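Local coordinates for Rab GDP dissociation inhibitor alpha (Naegleria fowleri, PDB 6C87), which probably binds prenylated, GDP-bound Rab GTPases, slows their release of nucleotide and carries them between membranes and cytosol, at residues T138-F143 against T191-H196; K150-Y155 against D178-Y183. All coordinates share one frame; numbering follows the deposited sequence.

Contact 1 of 2, residues T138-F143 against T191-H196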
loop_
_atom_site.group_PDB
_atom_site.type_symbol
_atom_site.label_atom_id
_atom_site.label_comp_id
_atom_site.label_asym_id
_atom_site.label_seq_id
_atom_site.Cartn_x
_atom_site.Cartn_y
_atom_site.Cartn_z
ATOM N N THR A 138 8.304 -15.403 37.721
ATOM C CA THR A 138 8.668 -16.612 36.979
ATOM C C THR A 138 9.969 -17.218 37.503
ATOM O O THR A 138 10.912 -16.493 37.835
ATOM C CB THR A 138 8.810 -16.330 35.479
ATOM O OG1 THR A 138 9.299 -17.508 34.829
ATOM C CG2 THR A 138 9.777 -15.168 35.207
ATOM N N PRO A 139 10.046 -18.549 37.580
ATOM C CA PRO A 139 11.313 -19.195 37.959
ATOM C C PRO A 139 12.408 -19.032 36.915
ATOM O O PRO A 139 13.562 -19.380 37.196
ATOM C CB PRO A 139 10.922 -20.671 38.121
ATOM C CG PRO A 139 9.419 -20.684 38.198
ATOM C CD PRO A 139 8.964 -19.526 37.377
ATOM N N LEU A 140 12.084 -18.520 35.724
ATOM C CA LEU A 140 13.091 -18.281 34.698
ATOM C C LEU A 140 14.092 -17.203 35.095
ATOM O O LEU A 140 15.142 -17.084 34.454
ATOM C CB LEU A 140 12.412 -17.876 33.392
ATOM C CG LEU A 140 11.461 -18.911 32.810
ATOM C CD1 LEU A 140 10.545 -18.243 31.812
ATOM C CD2 LEU A 140 12.243 -20.044 32.160
ATOM N N LEU A 141 13.772 -16.387 36.094
ATOM C CA LEU A 141 14.589 -15.245 36.478
ATOM C C LEU A 141 14.961 -15.333 37.949
ATOM O O LEU A 141 14.215 -15.901 38.754
ATOM C CB LEU A 141 13.852 -13.930 36.227
ATOM C CG LEU A 141 13.251 -13.749 34.842
ATOM C CD1 LEU A 141 12.405 -12.486 34.809
ATOM C CD2 LEU A 141 14.362 -13.687 33.815
ATOM N N GLY A 142 16.120 -14.762 38.293
ATOM C CA GLY A 142 16.514 -14.598 39.678
ATOM C C GLY A 142 15.745 -13.473 40.362
ATOM O O GLY A 142 14.955 -12.755 39.749
ATOM N N PHE A 143 16.011 -13.307 41.661
ATOM C CA PHE A 143 15.211 -12.390 42.470
ATOM C C PHE A 143 15.251 -10.971 41.924
ATOM O O PHE A 143 14.209 -10.320 41.775
ATOM C CB PHE A 143 15.678 -12.398 43.923
ATOM C CG PHE A 143 14.909 -11.444 44.801
ATOM C CD1 PHE A 143 15.337 -10.130 44.980
ATOM C CD2 PHE A 143 13.749 -11.854 45.441
ATOM C CE1 PHE A 143 14.627 -9.249 45.782
ATOM C CE2 PHE A 143 13.037 -10.977 46.250
ATOM C CZ PHE A 143 13.478 -9.675 46.419
ATOM N N THR A 191 15.996 -11.667 28.219
ATOM C CA THR A 191 15.913 -11.527 26.770
ATOM C C THR A 191 15.733 -12.869 26.070
ATOM O O THR A 191 15.213 -12.897 24.948
ATOM C CB THR A 191 17.156 -10.812 26.226
ATOM O OG1 THR A 191 18.315 -11.626 26.444
ATOM C CG2 THR A 191 17.342 -9.453 26.888
ATOM N N ASP A 192 16.150 -13.972 26.699
ATOM C CA ASP A 192 16.005 -15.287 26.082
ATOM C C ASP A 192 14.536 -15.664 25.921
ATOM O O ASP A 192 14.047 -15.832 24.797
ATOM C CB ASP A 192 16.753 -16.336 26.903
ATOM C CG ASP A 192 18.226 -16.420 26.532
ATOM O OD1 ASP A 192 18.966 -17.185 27.182
ATOM O OD2 ASP A 192 18.660 -15.667 25.636
ATOM N N PHE A 193 13.808 -15.801 27.032
ATOM C CA PHE A 193 12.402 -16.177 26.907
ATOM C C PHE A 193 11.599 -15.090 26.208
ATOM O O PHE A 193 10.661 -15.392 25.459
ATOM C CB PHE A 193 11.800 -16.507 28.283
ATOM C CG PHE A 193 11.434 -15.294 29.127
ATOM C CD1 PHE A 193 10.216 -14.634 28.956
ATOM C CD2 PHE A 193 12.288 -14.853 30.131
ATOM C CE1 PHE A 193 9.877 -13.535 29.745
ATOM C CE2 PHE A 193 11.954 -13.761 30.932
ATOM C CZ PHE A 193 10.747 -13.099 30.735
ATOM N N LEU A 194 11.954 -13.827 26.427
ATOM C CA LEU A 194 11.199 -12.744 25.813
ATOM C C LEU A 194 11.429 -12.713 24.307
ATOM O O LEU A 194 10.474 -12.684 23.522
ATOM C CB LEU A 194 11.584 -11.414 26.462
ATOM C CG LEU A 194 10.555 -10.285 26.441
ATOM C CD1 LEU A 194 9.188 -10.803 26.865
ATOM C CD2 LEU A 194 11.009 -9.167 27.359
ATOM N N GLY A 195 12.690 -12.741 23.885
ATOM C CA GLY A 195 13.022 -12.641 22.482
ATOM C C GLY A 195 12.808 -13.928 21.713
ATOM O O GLY A 195 12.360 -13.893 20.560
ATOM N N HIS A 196 13.121 -15.069 22.327
ATOM C CA HIS A 196 13.063 -16.347 21.623
ATOM C C HIS A 196 11.749 -17.086 21.835
ATOM O O HIS A 196 11.224 -17.686 20.897
ATOM C CB HIS A 196 14.231 -17.249 22.043
ATOM C CG HIS A 196 15.581 -16.697 21.698
ATOM N ND1 HIS A 196 16.491 -17.383 20.925
ATOM C CD2 HIS A 196 16.179 -15.529 22.030
ATOM C CE1 HIS A 196 17.589 -16.659 20.792
ATOM N NE2 HIS A 196 17.423 -15.528 21.451
#
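Leu140 and Leu141 approach Phe193 from a loop whose backbone makes a type I turn from Thr138 to Leu141, facing one side of helix 188-198; the backbones come nearest at Leu140 and Phe193, whose CA atoms lie 8.1 Å apart. That gap is bridged by side chains alone, since no hydrogen bond crosses between the segments. Phe193 sends its ring out from the helix with CG between its own backbone N and carbonyl carbon (chi1 78°), and two leucine branches receive it at different places. CD1 of Leu140 settles obliquely against the root of the ring, 4.1 Å from Phe193 CG. Further out, Leu141 CD2 meets the ring edge near its plane, 3.8 Å from Phe193 CE2, and the two side chains cross at about a right angle. The loop carries an ST turn, in which Thr138 OG1 accepts the N-H of Leu140 at 3.1 Å in a nearly straight bond (167°), while the beta turn's backbone bond from Leu141 N to Thr138 O is weak. Gly142 then takes the N-cap position of helix 143-157, and the leucines lie in the link between it and helix 132-135; these helices are consistent with the smaller helical domain of the GDI fold. Val119 of strand 111-121 and Pro129 touch both Leu140 and Phe193, while Leu141 also packs on Ala149 and Thr190.

Contact 2 of 2, residues K150-Y155 against D178-Y183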
loop_
_atom_site.group_PDB
_atom_site.type_symbol
_atom_site.label_atom_id
_atom_site.label_comp_id
_atom_site.label_asym_id
_atom_site.label_seq_id
_atom_site.Cartn_x
_atom_site.Cartn_y
_atom_site.Cartn_z
ATOM N N LYS A 150 10.103 -7.144 35.261
ATOM C CA LYS A 150 8.725 -6.688 35.453
ATOM C C LYS A 150 8.547 -5.255 34.972
ATOM O O LYS A 150 7.555 -4.930 34.306
ATOM C CB LYS A 150 8.315 -6.799 36.924
ATOM N N LYS A 151 9.498 -4.380 35.303
ATOM C CA LYS A 151 9.421 -2.998 34.841
ATOM C C LYS A 151 9.606 -2.914 33.329
ATOM O O LYS A 151 8.955 -2.100 32.664
ATOM C CB LYS A 151 10.456 -2.136 35.573
ATOM N N LEU A 152 10.487 -3.745 32.765
ATOM C CA LEU A 152 10.691 -3.722 31.321
ATOM C C LEU A 152 9.430 -4.160 30.586
ATOM O O LEU A 152 8.993 -3.497 29.638
ATOM C CB LEU A 152 11.875 -4.615 30.934
ATOM C CG LEU A 152 11.922 -5.049 29.460
ATOM C CD1 LEU A 152 12.162 -3.865 28.533
ATOM C CD2 LEU A 152 12.979 -6.126 29.238
ATOM N N VAL A 153 8.822 -5.267 31.018
ATOM C CA VAL A 153 7.654 -5.784 30.314
ATOM C C VAL A 153 6.455 -4.876 30.531
ATOM O O VAL A 153 5.631 -4.698 29.623
ATOM C CB VAL A 153 7.370 -7.239 30.736
ATOM C CG1 VAL A 153 6.015 -7.709 30.207
ATOM C CG2 VAL A 153 8.481 -8.156 30.235
ATOM N N SER A 154 6.336 -4.282 31.724
ATOM C CA SER A 154 5.283 -3.296 31.954
ATOM C C SER A 154 5.407 -2.127 30.985
ATOM O O SER A 154 4.404 -1.648 30.441
ATOM C CB SER A 154 5.328 -2.802 33.400
ATOM O OG SER A 154 4.280 -3.362 34.173
ATOM N N TYR A 155 6.634 -1.650 30.763
ATOM C CA TYR A 155 6.846 -0.537 29.841
ATOM C C TYR A 155 6.465 -0.903 28.412
ATOM O O TYR A 155 5.872 -0.088 27.698
ATOM C CB TYR A 155 8.301 -0.061 29.910
ATOM C CG TYR A 155 8.716 0.802 28.734
ATOM C CD1 TYR A 155 8.236 2.102 28.584
ATOM C CD2 TYR A 155 9.609 0.319 27.780
ATOM C CE1 TYR A 155 8.616 2.886 27.505
ATOM C CE2 TYR A 155 9.998 1.097 26.702
ATOM C CZ TYR A 155 9.499 2.375 26.571
ATOM O OH TYR A 155 9.889 3.146 25.504
ATOM N N ASP A 178 18.066 -3.162 21.916
ATOM C CA ASP A 178 19.251 -3.219 22.769
ATOM C C ASP A 178 19.304 -2.036 23.731
ATOM O O ASP A 178 19.713 -2.187 24.888
ATOM C CB ASP A 178 20.524 -3.266 21.917
ATOM C CG ASP A 178 20.676 -2.050 21.005
ATOM O OD1 ASP A 178 19.671 -1.356 20.740
ATOM O OD2 ASP A 178 21.811 -1.789 20.549
ATOM N N LYS A 179 18.880 -0.851 23.275
ATOM C CA LYS A 179 18.877 0.320 24.149
ATOM C C LYS A 179 17.845 0.179 25.264
ATOM O O LYS A 179 18.073 0.642 26.388
ATOM C CB LYS A 179 18.627 1.593 23.332
ATOM N N ILE A 180 16.702 -0.445 24.971
ATOM C CA ILE A 180 15.677 -0.639 25.993
ATOM C C ILE A 180 16.099 -1.708 26.995
ATOM O O ILE A 180 15.901 -1.553 28.208
ATOM C CB ILE A 180 14.334 -0.987 25.331
ATOM C CG1 ILE A 180 13.973 0.071 24.287
ATOM C CG2 ILE A 180 13.244 -1.120 26.373
ATOM C CD1 ILE A 180 12.582 -0.066 23.749
ATOM N N TYR A 181 16.697 -2.799 26.511
ATOM C CA TYR A 181 17.161 -3.853 27.409
ATOM C C TYR A 181 18.198 -3.317 28.386
ATOM O O TYR A 181 18.066 -3.481 29.606
ATOM C CB TYR A 181 17.762 -5.004 26.602
ATOM C CG TYR A 181 16.768 -5.929 25.941
ATOM C CD1 TYR A 181 15.520 -6.173 26.501
ATOM C CD2 TYR A 181 17.091 -6.568 24.751
ATOM C CE1 TYR A 181 14.621 -7.028 25.887
ATOM C CE2 TYR A 181 16.204 -7.416 24.133
ATOM C CZ TYR A 181 14.972 -7.646 24.701
ATOM O OH TYR A 181 14.101 -8.501 24.067
ATOM N N LYS A 182 19.238 -2.661 27.857
ATOM C CA LYS A 182 20.331 -2.171 28.690
ATOM C C LYS A 182 19.860 -1.114 29.677
ATOM O O LYS A 182 20.411 -1.009 30.779
ATOM C CB LYS A 182 21.454 -1.613 27.812
ATOM N N TYR A 183 18.842 -0.331 29.308
ATOM C CA TYR A 183 18.328 0.694 30.213
ATOM C C TYR A 183 17.670 0.061 31.435
ATOM O O TYR A 183 17.787 0.581 32.550
ATOM C CB TYR A 183 17.355 1.611 29.469
ATOM C CG TYR A 183 16.744 2.695 30.328
ATOM C CD1 TYR A 183 17.543 3.666 30.922
ATOM C CD2 TYR A 183 15.371 2.768 30.525
ATOM C CE1 TYR A 183 16.994 4.665 31.706
ATOM C CE2 TYR A 183 14.812 3.767 31.306
ATOM C CZ TYR A 183 15.629 4.713 31.894
ATOM O OH TYR A 183 15.080 5.712 32.672
#
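Leu152 of helix 143-157 reaches across to Ile180 and Tyr181 of helix 177-184, and its side chain divides the work between its two methyls. From CB, which points toward the other helix, CG lies anti to the backbone N (chi1 161°), and the chain forks there. CD1 lands on the branch methyl of Ile180, 3.7 Å from its CG2, with the two side chains set nearly perpendicular. CD2 goes instead to Tyr181, where it lies in the ring plane at the edge, 3.7 Å from CD1 and 3.8 Å from CE1 of that tyrosine. Tyr181 starts away from helix 143-157 at its CB, yet its ring returns to meet the leucine. One turn along, Tyr155 adds a second grip on the isoleucine: its CE2 is 3.9 Å from Ile180 CG2 and 4.1 Å from Ile180 CD1, so both methyls rest near the same ring carbon. The contact itself is wholly apolar, and the hydroxyls find partners elsewhere, Tyr155 OH at the carbonyl of His167 and Tyr181 OH at the hydroxyl of Tyr206. The short segments, probably part of the smaller helical domain, run roughly antiparallel, at 142°, with axes 10.4 Å apart at their closest. Helix 188-198 adjoins this pair, touching Leu152 through Thr190 and Leu194 and Tyr181 through Thr191, while Cys172, in the loop between the paired helices, touches both Tyr155 and Ile180.

Both contacts are buried and apolar, with no hydrogen bond crossing either, and their centres lie 13 Å apart in the same helical region, well away from the centre of the chain. They differ in what they join: contact 1 sets a loop against a helix and two leucines against one phenylalanine beside strand 111-121, whereas contact 2 pairs two helices and mixes aliphatic branches with tyrosines whose hydroxyls bond outside it. Helix 143-157 begins where the loop of contact 1 ends and carries the first half of contact 2. Helix 188-198, which follows helix 177-184, joins them directly: Thr191 CG2 packs 3.6 Å from Tyr181 CD2, and Leu194 CD2 lies 4.0 Å from Val153 CG2.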